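PDB 1OXX: ABC transporter, ATP binding protein from Sulfolobus solfataricus, which powers glucose uptake as the ATP-hydrolysing subunit of an ABC transporter, coupling the energy of ATP to sugar import across the cell membrane. Local coordinates for residues I294-Y306 against R312-I324. The protein carries 1 engineered substitution. Residues are numbered along the deposited sequence; the frame is centred on the assembly and turned at random.
Sequences ILVGKGKVKVIGY and RITITPLDSEEEI
Lys302 reaches across a beta hairpin to Glu323, its NZ lying 2.6 Å from Glu323 OE2 in a salt bridge. Segments 294-306 and 312-324 carry the two antiparallel strands of the hairpin in the OB-like C-terminal domain, away from the ATP site, and a classic beta bulge interrupts their pairing where Lys302 and Val303 both face Thr314. At the bulge Thr314 O takes a bond from Lys302 N at 2.8 Å and a weak one from Val303 N at 3.4 Å, while Thr314 N returns a nearly straight bond to Val303 O. The extra residue turns the lysine toward the neighbouring strand; with CG opposite the backbone N (chi1 175°) and every later torsion extended, the chain passes over Thr316 CG2, and NZ meets OE2 of Glu323 nearly along that oxygen's C-O axis. A long, flexible base suits this span, and the methyl of a threonine gives its aliphatic part something to lie on. Replacing Glu323 by an alanine would probably leave the Lys302 ammonium without its carboxylate mate and its extended chain freer to swing. Beside the bulge, Val303 CG1 packs 3.7 Å from Thr314 CB, two beta-branched side chains pointing the same way, as suits residues in extended strands. Elsewhere Val301 sets its CG1 4.0 Å from Ile313 CG2; Val301 also touches Ile332, and Ile313 touches Leu283 of strand 281-284. Glycine suits position 299, since a beta carbon there would lie tight against Thr316 O and, as the side chains stand, Ile315 CD1. Further out, strand 324-328 continues the sheet, Ile315 and Ile324 exchanging backbone bonds that bring Glu323 near the lysine. Two waters join polar atoms near the lysine: one bridges Lys300 O and Thr316 OG1, the other accepts from Lys302 NZ at 2.5 Å and donates to Glu321 O.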
ATOM      1  N   ILE A 294     -16.493  -7.061  24.952  1.00  5.99           N
ATOM      2  CA  ILE A 294     -17.804  -7.713  25.071  1.00  7.19           C
ATOM      3  C   ILE A 294     -17.728  -9.170  24.638  1.00  5.17           C
ATOM      4  O   ILE A 294     -17.058  -9.535  23.647  1.00  5.06           O
ATOM      5  CB  ILE A 294     -18.924  -7.015  24.257  1.00  7.61           C
ATOM      6  CG1 ILE A 294     -18.600  -6.993  22.762  1.00  6.19           C
ATOM      7  CG2 ILE A 294     -19.230  -5.640  24.831  1.00  6.00           C
ATOM      8  CD1 ILE A 294     -19.821  -6.811  21.894  1.00  8.23           C
ATOM      9  N   LEU A 295     -18.460  -9.999  25.361  1.00  4.43           N
ATOM     10  CA  LEU A 295     -18.587 -11.409  25.049  1.00  4.11           C
ATOM     11  C   LEU A 295     -19.448 -11.639  23.824  1.00  6.26           C
ATOM     12  O   LEU A 295     -20.544 -11.070  23.726  1.00  8.04           O
ATOM     13  CB  LEU A 295     -19.293 -12.103  26.209  1.00  6.53           C
ATOM     14  CG  LEU A 295     -18.457 -12.771  27.285  1.00 12.18           C
ATOM     15  CD1 LEU A 295     -19.390 -13.287  28.373  1.00 12.91           C
ATOM     16  CD2 LEU A 295     -17.646 -13.921  26.708  1.00 10.41           C
ATOM     17  N   VAL A 296     -18.960 -12.446  22.888  1.00  3.75           N
ATOM     18  CA  VAL A 296     -19.777 -12.837  21.749  1.00  5.80           C
ATOM     19  C   VAL A 296     -20.075 -14.348  21.720  1.00  5.43           C
ATOM     20  O   VAL A 296     -20.880 -14.808  20.927  1.00  7.15           O
ATOM     21  CB  VAL A 296     -19.207 -12.340  20.398  1.00  7.31           C
ATOM     22  CG1 VAL A 296     -19.275 -10.823  20.332  1.00  9.20           C
ATOM     23  CG2 VAL A 296     -17.790 -12.850  20.139  1.00  7.66           C
ATOM     24  N   GLY A 297     -19.449 -15.121  22.603  1.00  4.22           N
ATOM     25  CA  GLY A 297     -19.785 -16.525  22.709  1.00  7.17           C
ATOM     26  C   GLY A 297     -18.624 -17.446  22.980  1.00  6.68           C
ATOM     27  O   GLY A 297     -17.572 -17.011  23.431  1.00  9.37           O
ATOM     28  N   LYS A 298     -18.845 -18.729  22.733  1.00  9.43           N
ATOM     29  CA  LYS A 298     -17.853 -19.769  22.961  1.00  6.81           C
ATOM     30  C   LYS A 298     -17.193 -20.183  21.651  1.00  7.95           C
ATOM     31  O   LYS A 298     -17.781 -20.099  20.576  1.00  8.61           O
ATOM     32  CB  LYS A 298     -18.531 -21.014  23.547  1.00 12.84           C
ATOM     33  CG  LYS A 298     -19.269 -20.808  24.845  1.00 17.07           C
ATOM     34  CD  LYS A 298     -20.273 -21.924  25.086  1.00 13.86           C
ATOM     35  CE  LYS A 298     -19.633 -23.289  25.162  1.00 19.75           C
ATOM     36  NZ  LYS A 298     -20.645 -24.334  25.544  1.00 22.74           N
ATOM     37  N   GLY A 299     -15.980 -20.691  21.767  1.00  6.31           N
ATOM     38  CA  GLY A 299     -15.278 -21.218  20.617  1.00  7.50           C
ATOM     39  C   GLY A 299     -14.359 -22.334  21.046  1.00  5.97           C
ATOM     40  O   GLY A 299     -14.258 -22.654  22.217  1.00  6.95           O
ATOM     41  N   LYS A 300     -13.668 -22.910  20.073  1.00  6.04           N
ATOM     42  CA  LYS A 300     -12.742 -23.986  20.330  1.00  5.81           C
ATOM     43  C   LYS A 300     -11.483 -23.738  19.519  1.00  6.51           C
ATOM     44  O   LYS A 300     -11.537 -23.413  18.328  1.00  5.79           O
ATOM     45  CB  LYS A 300     -13.393 -25.316  19.952  1.00  9.52           C
ATOM     46  CG  LYS A 300     -12.504 -26.532  20.101  1.00 12.37           C
ATOM     47  CD  LYS A 300     -13.310 -27.827  19.873  1.00 19.03           C
ATOM     48  CE  LYS A 300     -12.407 -29.032  19.647  1.00 37.54           C
ATOM     49  NZ  LYS A 300     -13.184 -30.292  19.474  0.50 46.47           N
ATOM     50  N   VAL A 301     -10.322 -23.886  20.154  1.00  5.64           N
ATOM     51  CA  VAL A 301      -9.073 -23.700  19.442  1.00  3.47           C
ATOM     52  C   VAL A 301      -8.862 -24.783  18.380  1.00  4.15           C
ATOM     53  O   VAL A 301      -8.954 -25.991  18.665  1.00  5.87           O
ATOM     54  CB  VAL A 301      -7.869 -23.666  20.415  1.00  4.48           C
ATOM     55  CG1 VAL A 301      -6.606 -23.469  19.672  1.00  5.51           C
ATOM     56  CG2 VAL A 301      -8.049 -22.578  21.438  1.00  5.39           C
ATOM     57  N   LYS A 302      -8.626 -24.340  17.150  1.00  6.32           N
ATOM     58  CA  LYS A 302      -8.380 -25.245  16.030  1.00  5.08           C
ATOM     59  C   LYS A 302      -6.890 -25.481  15.799  1.00  5.23           C
ATOM     60  O   LYS A 302      -6.451 -26.630  15.619  1.00  7.33           O
ATOM     61  CB  LYS A 302      -8.999 -24.649  14.770  1.00  8.35           C
ATOM     62  CG  LYS A 302      -8.717 -25.436  13.520  1.00  9.84           C
ATOM     63  CD  LYS A 302      -9.359 -24.765  12.324  1.00 11.99           C
ATOM     64  CE  LYS A 302      -9.150 -25.560  11.052  1.00 14.86           C
ATOM     65  NZ  LYS A 302      -9.919 -24.990   9.911  1.00 20.57           N
ATOM     66  N   VAL A 303      -6.110 -24.401  15.752  1.00  5.30           N
ATOM     67  CA  VAL A 303      -4.687 -24.515  15.465  1.00  4.66           C
ATOM     68  C   VAL A 303      -3.939 -23.287  15.941  1.00  5.61           C
ATOM     69  O   VAL A 303      -4.495 -22.190  16.009  1.00  6.04           O
ATOM     70  CB  VAL A 303      -4.476 -24.718  13.955  1.00  6.90           C
ATOM     71  CG1 VAL A 303      -4.988 -23.522  13.161  1.00  9.60           C
ATOM     72  CG2 VAL A 303      -3.019 -25.074  13.633  1.00  7.78           C
ATOM     73  N   ILE A 304      -2.669 -23.488  16.269  1.00  5.50           N
ATOM     74  CA  ILE A 304      -1.790 -22.417  16.682  1.00  5.02           C
ATOM     75  C   ILE A 304      -0.605 -22.313  15.755  1.00  6.48           C
ATOM     76  O   ILE A 304      -0.017 -23.325  15.337  1.00  7.31           O
ATOM     77  CB  ILE A 304      -1.289 -22.647  18.124  1.00  5.44           C
ATOM     78  CG1 ILE A 304      -2.467 -22.745  19.091  1.00 12.25           C
ATOM     79  CG2 ILE A 304      -0.328 -21.508  18.553  1.00  7.45           C
ATOM     80  CD1 ILE A 304      -2.053 -23.071  20.472  1.00 13.89           C
ATOM     81  N   GLY A 305      -0.270 -21.074  15.444  1.00  3.39           N
ATOM     82  CA  GLY A 305       0.933 -20.716  14.730  1.00  5.11           C
ATOM     83  C   GLY A 305       1.815 -19.856  15.623  1.00  6.89           C
ATOM     84  O   GLY A 305       1.381 -19.383  16.688  1.00  5.87           O
ATOM     85  N   TYR A 306       3.055 -19.655  15.205  1.00  5.16           N
ATOM     86  CA  TYR A 306       4.006 -18.880  15.989  1.00  4.01           C
ATOM     87  C   TYR A 306       4.702 -17.896  15.089  1.00  6.82           C
ATOM     88  O   TYR A 306       5.382 -18.303  14.159  1.00 10.64           O
ATOM     89  CB  TYR A 306       5.027 -19.793  16.673  1.00  5.65           C
ATOM     90  CG  TYR A 306       6.002 -19.083  17.578  1.00  4.01           C
ATOM     91  CD1 TYR A 306       5.550 -18.293  18.621  1.00  7.41           C
ATOM     92  CD2 TYR A 306       7.359 -19.177  17.376  1.00 10.90           C
ATOM     93  CE1 TYR A 306       6.422 -17.628  19.450  1.00  6.88           C
ATOM     94  CE2 TYR A 306       8.252 -18.517  18.214  1.00 10.38           C
ATOM     95  CZ  TYR A 306       7.766 -17.736  19.242  1.00  7.37           C
ATOM     96  OH  TYR A 306       8.621 -17.061  20.087  1.00 16.60           O
ATOM     97  N   ARG A 312      -0.281 -17.186  17.237  1.00  3.71           N
ATOM     98  CA  ARG A 312      -1.438 -16.917  16.399  1.00  5.95           C
ATOM     99  C   ARG A 312      -2.421 -18.037  16.662  1.00  5.62           C
ATOM    100  O   ARG A 312      -2.211 -19.184  16.243  1.00  6.00           O
ATOM    101  CB  ARG A 312      -1.031 -16.877  14.930  1.00  6.00           C
ATOM    102  CG  ARG A 312      -2.098 -16.417  13.940  1.00  8.83           C
ATOM    103  CD  ARG A 312      -1.563 -16.510  12.516  1.00  9.48           C
ATOM    104  NE  ARG A 312      -2.381 -15.923  11.461  1.00 10.89           N
ATOM    105  CZ  ARG A 312      -3.392 -16.531  10.875  1.00 15.03           C
ATOM    106  NH1 ARG A 312      -3.753 -17.745  11.264  1.00 11.87           N
ATOM    107  NH2 ARG A 312      -4.046 -15.919   9.900  1.00 13.14           N
ATOM    108  N   ILE A 313      -3.469 -17.716  17.408  1.00  3.83           N
ATOM    109  CA  ILE A 313      -4.445 -18.695  17.820  1.00  3.32           C
ATOM    110  C   ILE A 313      -5.667 -18.603  16.929  1.00  3.54           C
ATOM    111  O   ILE A 313      -6.303 -17.547  16.849  1.00  4.72           O
ATOM    112  CB  ILE A 313      -4.867 -18.470  19.298  1.00  3.58           C
ATOM    113  CG1 ILE A 313      -3.650 -18.419  20.211  1.00 10.42           C
ATOM    114  CG2 ILE A 313      -5.846 -19.533  19.727  1.00  5.71           C
ATOM    115  CD1 ILE A 313      -3.982 -18.073  21.621  1.00 12.17           C
ATOM    116  N   THR A 314      -6.008 -19.698  16.266  1.00  4.60           N
ATOM    117  CA  THR A 314      -7.182 -19.763  15.422  1.00  3.86           C
ATOM    118  C   THR A 314      -8.243 -20.582  16.130  1.00  5.84           C
ATOM    119  O   THR A 314      -7.964 -21.703  16.585  1.00  5.26           O
ATOM    120  CB  THR A 314      -6.856 -20.437  14.087  1.00  6.26           C
ATOM    121  OG1 THR A 314      -5.935 -19.629  13.337  1.00  7.65           O
ATOM    122  CG2 THR A 314      -8.115 -20.529  13.237  1.00  7.62           C
ATOM    123  N   ILE A 315      -9.438 -20.015  16.249  1.00  6.51           N
ATOM    124  CA  ILE A 315     -10.562 -20.712  16.833  1.00  3.33           C
ATOM    125  C   ILE A 315     -11.645 -20.836  15.792  1.00  7.69           C
ATOM    126  O   ILE A 315     -11.587 -20.186  14.751  1.00  7.72           O
ATOM    127  CB  ILE A 315     -11.127 -19.941  18.048  1.00  4.03           C
ATOM    128  CG1 ILE A 315     -11.731 -18.610  17.623  1.00  8.40           C
ATOM    129  CG2 ILE A 315     -10.058 -19.703  19.083  1.00  8.90           C
ATOM    130  CD1 ILE A 315     -13.213 -18.623  17.512  1.00 19.27           C
ATOM    131  N   THR A 316     -12.608 -21.704  16.065  1.00  5.85           N
ATOM    132  CA  THR A 316     -13.867 -21.685  15.342  1.00  6.20           C
ATOM    133  C   THR A 316     -14.945 -21.697  16.398  1.00  9.02           C
ATOM    134  O   THR A 316     -14.715 -22.129  17.524  1.00  8.18           O
ATOM    135  CB  THR A 316     -14.116 -22.881  14.418  1.00  8.71           C
ATOM    136  OG1 THR A 316     -14.267 -24.065  15.201  1.00  9.83           O
ATOM    137  CG2 THR A 316     -12.954 -23.127  13.472  1.00  6.77           C
ATOM    138  N   PRO A 317     -16.127 -21.207  16.050  1.00  7.14           N
ATOM    139  CA  PRO A 317     -17.261 -21.368  16.952  1.00  5.81           C
ATOM    140  C   PRO A 317     -17.612 -22.832  17.014  1.00  9.76           C
ATOM    141  O   PRO A 317     -17.205 -23.604  16.133  1.00 11.08           O
ATOM    142  CB  PRO A 317     -18.390 -20.606  16.254  1.00  6.31           C
ATOM    143  CG  PRO A 317     -17.726 -19.747  15.268  1.00  8.83           C
ATOM    144  CD  PRO A 317     -16.497 -20.485  14.822  1.00  8.57           C
ATOM    145  N   LEU A 318     -18.347 -23.234  18.043  1.00 10.69           N
ATOM    146  CA  LEU A 318     -18.916 -24.573  18.057  1.00 10.79           C
ATOM    147  C   LEU A 318     -19.990 -24.583  16.958  1.00 13.90           C
ATOM    148  O   LEU A 318     -20.633 -23.570  16.714  1.00 12.56           O
ATOM    149  CB  LEU A 318     -19.550 -24.879  19.415  1.00 12.61           C
ATOM    150  CG  LEU A 318     -18.687 -25.446  20.548  1.00 27.99           C
ATOM    151  CD1 LEU A 318     -17.631 -24.491  21.040  1.00 19.01           C
ATOM    152  CD2 LEU A 318     -19.591 -25.842  21.710  1.00 26.48           C
ATOM    153  N   ASP A 319     -20.155 -25.706  16.277  1.00 13.86           N
ATOM    154  CA  ASP A 319     -21.159 -25.834  15.209  1.00 13.20           C
ATOM    155  C   ASP A 319     -20.914 -24.893  14.029  1.00 16.04           C
ATOM    156  O   ASP A 319     -21.867 -24.394  13.427  1.00 13.22           O
ATOM    157  CB  ASP A 319     -22.571 -25.610  15.754  1.00 11.10           C
ATOM    158  N   SER A 320     -19.644 -24.649  13.707  1.00 13.01           N
ATOM    159  CA  SER A 320     -19.272 -23.789  12.579  1.00  8.70           C
ATOM    160  C   SER A 320     -17.837 -24.060  12.161  1.00  7.33           C
ATOM    161  O   SER A 320     -17.002 -24.436  12.989  1.00 13.07           O
ATOM    162  CB  SER A 320     -19.424 -22.304  12.947  1.00  9.53           C
ATOM    163  OG  SER A 320     -18.954 -21.439  11.911  1.00 10.27           O
ATOM    164  N   GLU A 321     -17.551 -23.880  10.873  1.00  7.89           N
ATOM    165  CA  GLU A 321     -16.188 -23.983  10.366  1.00 10.86           C
ATOM    166  C   GLU A 321     -15.573 -22.606  10.116  1.00 10.20           C
ATOM    167  O   GLU A 321     -14.433 -22.517   9.647  1.00 10.32           O
ATOM    168  CB  GLU A 321     -16.146 -24.827   9.090  1.00 13.70           C
ATOM    169  CG  GLU A 321     -16.523 -26.276   9.349  1.00 17.43           C
ATOM    170  CD  GLU A 321     -16.493 -27.134   8.100  1.00 38.26           C
ATOM    171  OE1 GLU A 321     -17.480 -27.109   7.334  1.00 51.06           O
ATOM    172  OE2 GLU A 321     -15.486 -27.844   7.888  1.00 56.90           O
ATOM    173  N   GLU A 322     -16.302 -21.542  10.439  1.00  7.66           N
ATOM    174  CA  GLU A 322     -15.774 -20.181  10.280  1.00 10.15           C
ATOM    175  C   GLU A 322     -14.646 -19.985  11.267  1.00 11.23           C
ATOM    176  O   GLU A 322     -14.695 -20.491  12.375  1.00 12.64           O
ATOM    177  CB  GLU A 322     -16.861 -19.139  10.519  1.00  8.88           C
ATOM    178  CG  GLU A 322     -18.028 -19.213   9.550  1.00  9.25           C
ATOM    179  CD  GLU A 322     -17.646 -18.836   8.134  1.00 15.39           C
ATOM    180  OE1 GLU A 322     -17.622 -19.720   7.253  1.00 24.80           O
ATOM    181  OE2 GLU A 322     -17.373 -17.651   7.901  1.00 17.74           O
ATOM    182  N   GLU A 323     -13.627 -19.249  10.852  1.00 13.67           N
ATOM    183  CA  GLU A 323     -12.451 -19.061  11.696  1.00  9.99           C
ATOM    184  C   GLU A 323     -12.247 -17.634  12.171  1.00 12.03           C
ATOM    185  O   GLU A 323     -12.604 -16.662  11.498  1.00 10.24           O
ATOM    186  CB  GLU A 323     -11.200 -19.470  10.933  1.00 10.92           C
ATOM    187  CG  GLU A 323     -11.140 -20.942  10.567  1.00 17.02           C
ATOM    188  CD  GLU A 323      -9.947 -21.288   9.695  1.00 16.44           C
ATOM    189  OE1 GLU A 323      -9.205 -20.375   9.262  1.00 20.04           O
ATOM    190  OE2 GLU A 323      -9.755 -22.491   9.424  1.00 25.84           O
ATOM    191  N   ILE A 324     -11.654 -17.531  13.358  1.00  7.42           N
ATOM    192  CA  ILE A 324     -11.196 -16.272  13.900  1.00  7.71           C
ATOM    193  C   ILE A 324      -9.795 -16.523  14.458  1.00  5.47           C
ATOM    194  O   ILE A 324      -9.564 -17.459  15.254  1.00  7.09           O
ATOM    195  CB  ILE A 324     -12.085 -15.765  15.023  1.00  6.02           C
ATOM    196  CG1 ILE A 324     -13.442 -15.323  14.490  1.00 11.42           C
ATOM    197  CG2 ILE A 324     -11.407 -14.629  15.733  1.00 13.59           C
ATOM    198  CD1 ILE A 324     -14.358 -14.868  15.606  1.00 14.02           C
TER
HETATM  199  O   HOH W   1     -12.215 -25.346  16.293  1.00 21.77           O
HETATM  200  O   HOH W   2     -12.340 -24.327   9.693  1.00 29.34           O